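Local coordinates for protein similar to sp|P32453 Saccharomyces cerevisiae YNL315c ATP11 (Candida glabrata CBS 138, PDB 2P4F) that probably acts as a mitochondrial chaperone for assembly of the F1 part of ATP synthase, binding unassembled beta subunits, at residues 254-262 with 269-277. Numbering follows the deposited sequence.
Sequences VQRFYGAMG and KERIQLLED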
ATOM      1  N   VAL A 254      -6.302   1.070  -2.870  1.00 20.86           N
ATOM      2  CA  VAL A 254      -5.026   0.980  -3.606  1.00 21.10           C
ATOM      3  C   VAL A 254      -4.925  -0.357  -4.329  1.00 20.63           C
ATOM      4  O   VAL A 254      -4.562  -0.377  -5.494  1.00 24.52           O
ATOM      5  CB  VAL A 254      -3.826   1.123  -2.655  1.00 21.25           C
ATOM      6  CG1 VAL A 254      -2.516   0.779  -3.331  1.00 23.80           C
ATOM      7  CG2 VAL A 254      -3.740   2.548  -2.083  1.00 21.79           C
ATOM      8  N   GLN A 255      -5.314  -1.428  -3.627  1.00 22.65           N
ATOM      9  CA  GLN A 255      -5.263  -2.736  -4.266  1.00 24.32           C
ATOM     10  C   GLN A 255      -6.179  -2.797  -5.483  1.00 23.37           C
ATOM     11  O   GLN A 255      -5.866  -3.401  -6.515  1.00 27.12           O
ATOM     12  CB  GLN A 255      -5.687  -3.807  -3.259  1.00 29.89           C
ATOM     13  CG  GLN A 255      -4.674  -3.936  -2.120  1.00 38.21           C
ATOM     14  CD  GLN A 255      -5.059  -5.013  -1.127  1.00 50.29           C
ATOM     15  OE1 GLN A 255      -4.473  -5.111  -0.057  1.00 62.97           O
ATOM     16  NE2 GLN A 255      -6.049  -5.822  -1.518  1.00 65.63           N
ATOM     17  N   ARG A 256      -7.365  -2.186  -5.418  1.00 22.36           N
ATOM     18  CA  ARG A 256      -8.317  -2.298  -6.528  1.00 23.42           C
ATOM     19  C   ARG A 256      -7.805  -1.584  -7.765  1.00 21.79           C
ATOM     20  O   ARG A 256      -8.013  -2.060  -8.882  1.00 31.71           O
ATOM     21  CB  ARG A 256      -9.699  -1.738  -6.119  1.00 24.07           C
ATOM     22  CG  ARG A 256     -10.388  -2.626  -5.065  1.00 24.39           C
ATOM     23  CD  ARG A 256     -11.905  -2.507  -5.073  1.00 29.69           C
ATOM     24  NE  ARG A 256     -12.297  -1.086  -4.895  1.00 27.67           N
ATOM     25  CZ  ARG A 256     -13.580  -0.749  -4.998  1.00 25.37           C
ATOM     26  NH1 ARG A 256     -13.953   0.517  -4.852  1.00 28.05           N
ATOM     27  NH2 ARG A 256     -14.516  -1.682  -5.238  1.00 28.86           N
ATOM     28  N   PHE A 257      -7.165  -0.426  -7.576  1.00 20.62           N
ATOM     29  CA  PHE A 257      -6.658   0.333  -8.723  1.00 20.60           C
ATOM     30  C   PHE A 257      -5.346  -0.258  -9.240  1.00 20.17           C
ATOM     31  O   PHE A 257      -5.101  -0.265 -10.459  1.00 23.67           O
ATOM     32  CB  PHE A 257      -6.487   1.811  -8.350  1.00 20.49           C
ATOM     33  CG  PHE A 257      -7.847   2.512  -8.358  1.00 20.78           C
ATOM     34  CD1 PHE A 257      -8.305   3.110  -9.531  1.00 20.38           C
ATOM     35  CD2 PHE A 257      -8.629   2.555  -7.212  1.00 20.92           C
ATOM     36  CE1 PHE A 257      -9.544   3.737  -9.489  1.00 22.59           C
ATOM     37  CE2 PHE A 257      -9.873   3.162  -7.174  1.00 21.69           C
ATOM     38  CZ  PHE A 257     -10.344   3.764  -8.343  1.00 21.40           C
ATOM     39  N   TYR A 258      -4.519  -0.826  -8.333  1.00 20.70           N
ATOM     40  CA  TYR A 258      -3.222  -1.342  -8.764  1.00 21.18           C
ATOM     41  C   TYR A 258      -3.313  -2.792  -9.205  1.00 23.07           C
ATOM     42  O   TYR A 258      -2.620  -3.688  -8.820  1.00 31.97           O
ATOM     43  CB  TYR A 258      -2.193  -1.140  -7.640  1.00 20.18           C
ATOM     44  CG  TYR A 258      -1.670   0.290  -7.709  1.00 18.60           C
ATOM     45  CD1 TYR A 258      -0.517   0.590  -8.431  1.00 18.48           C
ATOM     46  CD2 TYR A 258      -2.356   1.334  -7.057  1.00 19.97           C
ATOM     47  CE1 TYR A 258      -0.038   1.897  -8.506  1.00 17.86           C
ATOM     48  CE2 TYR A 258      -1.883   2.662  -7.122  1.00 18.62           C
ATOM     49  CZ  TYR A 258      -0.719   2.904  -7.846  1.00 18.76           C
ATOM     50  OH  TYR A 258      -0.266   4.210  -7.909  1.00 17.81           O
ATOM     51  N   GLY A 259      -4.184  -3.075 -10.149  1.00 35.85           N
ATOM     52  CA  GLY A 259      -4.072  -4.418 -10.750  1.00 36.54           C
ATOM     53  C   GLY A 259      -5.340  -5.166 -10.372  1.00 37.08           C
ATOM     54  O   GLY A 259      -5.587  -6.262 -10.893  1.00 50.05           O
ATOM     55  N   ALA A 260      -6.076  -4.513  -9.485  1.00 34.47           N
ATOM     56  CA  ALA A 260      -7.467  -4.931  -9.159  1.00 42.57           C
ATOM     57  C   ALA A 260      -7.527  -6.426  -8.894  1.00 42.72           C
ATOM     58  O   ALA A 260      -8.433  -7.164  -9.322  1.00 58.19           O
ATOM     59  CB  ALA A 260      -8.418  -4.562 -10.277  1.00 48.35           C
ATOM     60  N   MET A 261      -6.507  -6.817  -8.164  1.00 49.31           N
ATOM     61  CA  MET A 261      -6.130  -8.128  -7.724  1.00 58.99           C
ATOM     62  C   MET A 261      -6.520  -9.129  -8.819  1.00 59.97           C
ATOM     63  O   MET A 261      -7.303 -10.030  -8.539  1.00 78.26           O
ATOM     64  CB  MET A 261      -6.771  -8.444  -6.369  1.00 64.35           C
ATOM     65  CG  MET A 261      -8.284  -8.345  -6.323  1.00 63.88           C
ATOM     66  SD  MET A 261      -8.972  -7.143  -5.157  1.00118.57           S
ATOM     67  CE  MET A 261      -8.309  -5.615  -5.793  1.00 97.88           C
ATOM     68  N   GLY A 262      -6.008  -8.941 -10.027  1.00 54.35           N
ATOM     69  CA  GLY A 262      -6.111  -9.788 -11.197  1.00 53.42           C
ATOM     70  C   GLY A 262      -7.515  -9.860 -11.770  1.00 52.88           C
ATOM     71  O   GLY A 262      -7.825 -10.713 -12.613  1.00 55.64           O
ATOM     72  N   LYS A 269     -10.987  -3.112 -15.289  1.00 28.08           N
ATOM     73  CA  LYS A 269     -10.213  -2.504 -16.400  1.00 26.12           C
ATOM     74  C   LYS A 269     -10.351  -0.985 -16.399  1.00 26.05           C
ATOM     75  O   LYS A 269      -9.385  -0.283 -16.730  1.00 26.73           O
ATOM     76  CB  LYS A 269     -10.601  -3.103 -17.759  1.00 30.07           C
ATOM     77  CG  LYS A 269     -10.360  -4.603 -17.846  1.00 36.79           C
ATOM     78  CD  LYS A 269     -10.777  -5.152 -19.229  1.00 48.81           C
ATOM     79  CE  LYS A 269     -11.360  -6.547 -19.123  1.00 54.76           C
ATOM     80  NZ  LYS A 269     -12.271  -6.773 -20.295  1.00 62.31           N
ATOM     81  N   GLU A 270     -11.537  -0.486 -16.021  1.00 27.54           N
ATOM     82  CA  GLU A 270     -11.714   0.962 -15.975  1.00 25.38           C
ATOM     83  C   GLU A 270     -10.838   1.571 -14.882  1.00 25.39           C
ATOM     84  O   GLU A 270     -10.230   2.632 -15.061  1.00 24.42           O
ATOM     85  CB  GLU A 270     -13.138   1.364 -15.664  1.00 29.00           C
ATOM     86  CG  GLU A 270     -14.122   1.192 -16.789  1.00 39.28           C
ATOM     87  CD  GLU A 270     -15.478   1.696 -16.287  1.00 48.22           C
ATOM     88  OE1 GLU A 270     -16.343   0.860 -15.941  1.00 63.91           O
ATOM     89  OE2 GLU A 270     -15.614   2.938 -16.277  1.00 63.19           O
ATOM     90  N   ARG A 271     -10.756   0.863 -13.755  1.00 25.49           N
ATOM     91  CA  ARG A 271      -9.856   1.355 -12.699  1.00 21.56           C
ATOM     92  C   ARG A 271      -8.398   1.366 -13.126  1.00 19.87           C
ATOM     93  O   ARG A 271      -7.665   2.371 -12.879  1.00 21.51           O
ATOM     94  CB  ARG A 271      -9.996   0.478 -11.442  1.00 22.85           C
ATOM     95  CG  ARG A 271     -11.334   0.698 -10.742  1.00 22.07           C
ATOM     96  CD  ARG A 271     -11.298   0.161  -9.290  1.00 24.19           C
ATOM     97  NE  ARG A 271     -12.610   0.446  -8.707  1.00 26.43           N
ATOM     98  CZ  ARG A 271     -13.602  -0.451  -8.600  1.00 26.98           C
ATOM     99  NH1 ARG A 271     -13.423  -1.716  -9.009  1.00 29.15           N
ATOM    100  NH2 ARG A 271     -14.791  -0.114  -8.072  1.00 29.35           N
ATOM    101  N   ILE A 272      -7.938   0.292 -13.763  1.00 20.77           N
ATOM    102  CA  ILE A 272      -6.540   0.249 -14.180  1.00 20.12           C
ATOM    103  C   ILE A 272      -6.299   1.330 -15.224  1.00 20.76           C
ATOM    104  O   ILE A 272      -5.269   2.005 -15.216  1.00 21.59           O
ATOM    105  CB  ILE A 272      -6.195  -1.148 -14.698  1.00 23.32           C
ATOM    106  CG1 ILE A 272      -6.150  -2.146 -13.536  1.00 23.89           C
ATOM    107  CG2 ILE A 272      -4.907  -1.116 -15.512  1.00 26.19           C
ATOM    108  CD1 ILE A 272      -6.256  -3.592 -13.927  1.00 31.29           C
ATOM    109  N   GLN A 273      -7.244   1.526 -16.142  1.00 21.29           N
ATOM    110  CA  GLN A 273      -7.042   2.535 -17.193  1.00 23.39           C
ATOM    111  C   GLN A 273      -6.953   3.933 -16.579  1.00 21.47           C
ATOM    112  O   GLN A 273      -6.195   4.799 -17.034  1.00 23.52           O
ATOM    113  CB  GLN A 273      -8.216   2.482 -18.202  1.00 26.50           C
ATOM    114  CG  GLN A 273      -7.997   3.455 -19.375  1.00 31.23           C
ATOM    115  CD  GLN A 273      -6.842   3.006 -20.254  1.00 36.13           C
ATOM    116  OE1 GLN A 273      -6.789   1.863 -20.713  1.00 43.23           O
ATOM    117  NE2 GLN A 273      -5.866   3.885 -20.510  1.00 36.37           N
ATOM    118  N   LEU A 274      -7.756   4.171 -15.514  1.00 21.61           N
ATOM    119  CA  LEU A 274      -7.667   5.485 -14.891  1.00 20.86           C
ATOM    120  C   LEU A 274      -6.317   5.709 -14.220  1.00 19.52           C
ATOM    121  O   LEU A 274      -5.738   6.826 -14.225  1.00 20.37           O
ATOM    122  CB  LEU A 274      -8.753   5.616 -13.814  1.00 22.85           C
ATOM    123  CG  LEU A 274      -9.007   7.005 -13.273  1.00 24.21           C
ATOM    124  CD1 LEU A 274      -9.576   7.946 -14.343  1.00 28.39           C
ATOM    125  CD2 LEU A 274      -9.918   6.935 -12.035  1.00 34.12           C
ATOM    126  N   LEU A 275      -5.815   4.667 -13.570  1.00 18.73           N
ATOM    127  CA  LEU A 275      -4.474   4.713 -12.955  1.00 18.18           C
ATOM    128  C   LEU A 275      -3.428   5.041 -14.021  1.00 17.81           C
ATOM    129  O   LEU A 275      -2.514   5.916 -13.848  1.00 17.77           O
ATOM    130  CB  LEU A 275      -4.159   3.362 -12.283  1.00 18.42           C
ATOM    131  CG  LEU A 275      -2.716   3.216 -11.787  1.00 17.36           C
ATOM    132  CD1 LEU A 275      -2.461   4.180 -10.641  1.00 17.93           C
ATOM    133  CD2 LEU A 275      -2.501   1.762 -11.371  1.00 21.33           C
ATOM    134  N   GLU A 276      -3.516   4.336 -15.146  1.00 19.31           N
ATOM    135  CA  GLU A 276      -2.512   4.585 -16.202  1.00 19.54           C
ATOM    136  C   GLU A 276      -2.657   5.980 -16.776  1.00 18.79           C
ATOM    137  O   GLU A 276      -1.685   6.704 -16.992  1.00 21.62           O
ATOM    138  CB  GLU A 276      -2.636   3.509 -17.305  1.00 22.43           C
ATOM    139  CG  GLU A 276      -2.228   2.119 -16.754  1.00 22.91           C
ATOM    140  CD  GLU A 276      -2.424   1.023 -17.763  1.00 26.85           C
ATOM    141  OE1 GLU A 276      -3.219   1.182 -18.733  1.00 36.87           O
ATOM    142  OE2 GLU A 276      -1.756  -0.039 -17.602  1.00 30.65           O
ATOM    143  N   ASP A 277      -3.901   6.410 -17.000  1.00 20.12           N
ATOM    144  CA  ASP A 277      -4.095   7.756 -17.544  1.00 20.42           C
ATOM    145  C   ASP A 277      -3.568   8.834 -16.628  1.00 18.69           C
ATOM    146  O   ASP A 277      -2.977   9.839 -17.084  1.00 21.50           O
ATOM    147  CB  ASP A 277      -5.598   7.986 -17.779  1.00 22.03           C
ATOM    148  CG  ASP A 277      -6.099   7.272 -19.014  1.00 24.84           C
ATOM    149  OD1 ASP A 277      -5.311   6.814 -19.864  1.00 34.12           O
ATOM    150  OD2 ASP A 277      -7.349   7.154 -19.119  1.00 31.31           O
TER
HETATM  151  O   HOH W   1     -10.993  -3.224  -9.336  1.00 34.94           O
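Phe257 and Arg271 meet where the C-terminal end of helix 244-257 packs on helix 266-280, beside the antiparallel half-barrel sheet of this ATP11-family domain. Arg271 lays its aliphatic stem over one ring face: CD stands 3.8 Å from the centroid of the Phe257 ring and 10° off its normal, a well-centred CH-pi contact. Extended from CG to NE, the stem lifts the guanidinium away from the ring face, its plane 80° from that of the phenyl group. There it stacks on the guanidinium of Arg256, centres 3.6 Å apart and planes 27° from parallel, an approach consistent with the bend of the Arg256 chain at chi3. The like charges probably tolerate this closeness because carbonyls of the C-terminal region take up their N-H groups: Leu293 O and Glu298 O bind Arg271, and Ser296 O binds Arg256, whose NE also bonds Asn253. A water bridges the pair of segments, accepting from Arg271 NH1 and donating to Arg256 O.

Beyond the helix end, Tyr258 centres an inverse gamma turn and offers a ring face to Leu275, whose CD2 lies 3.8 Å from the ring centroid. The phenol itself bonds Asn154 O. Leu275 CD1 reaches the hydroxyl end of that ring, 3.5 Å from Tyr258 CZ, while Ile272 CD1 rests 3.9 Å from Gly259 CA.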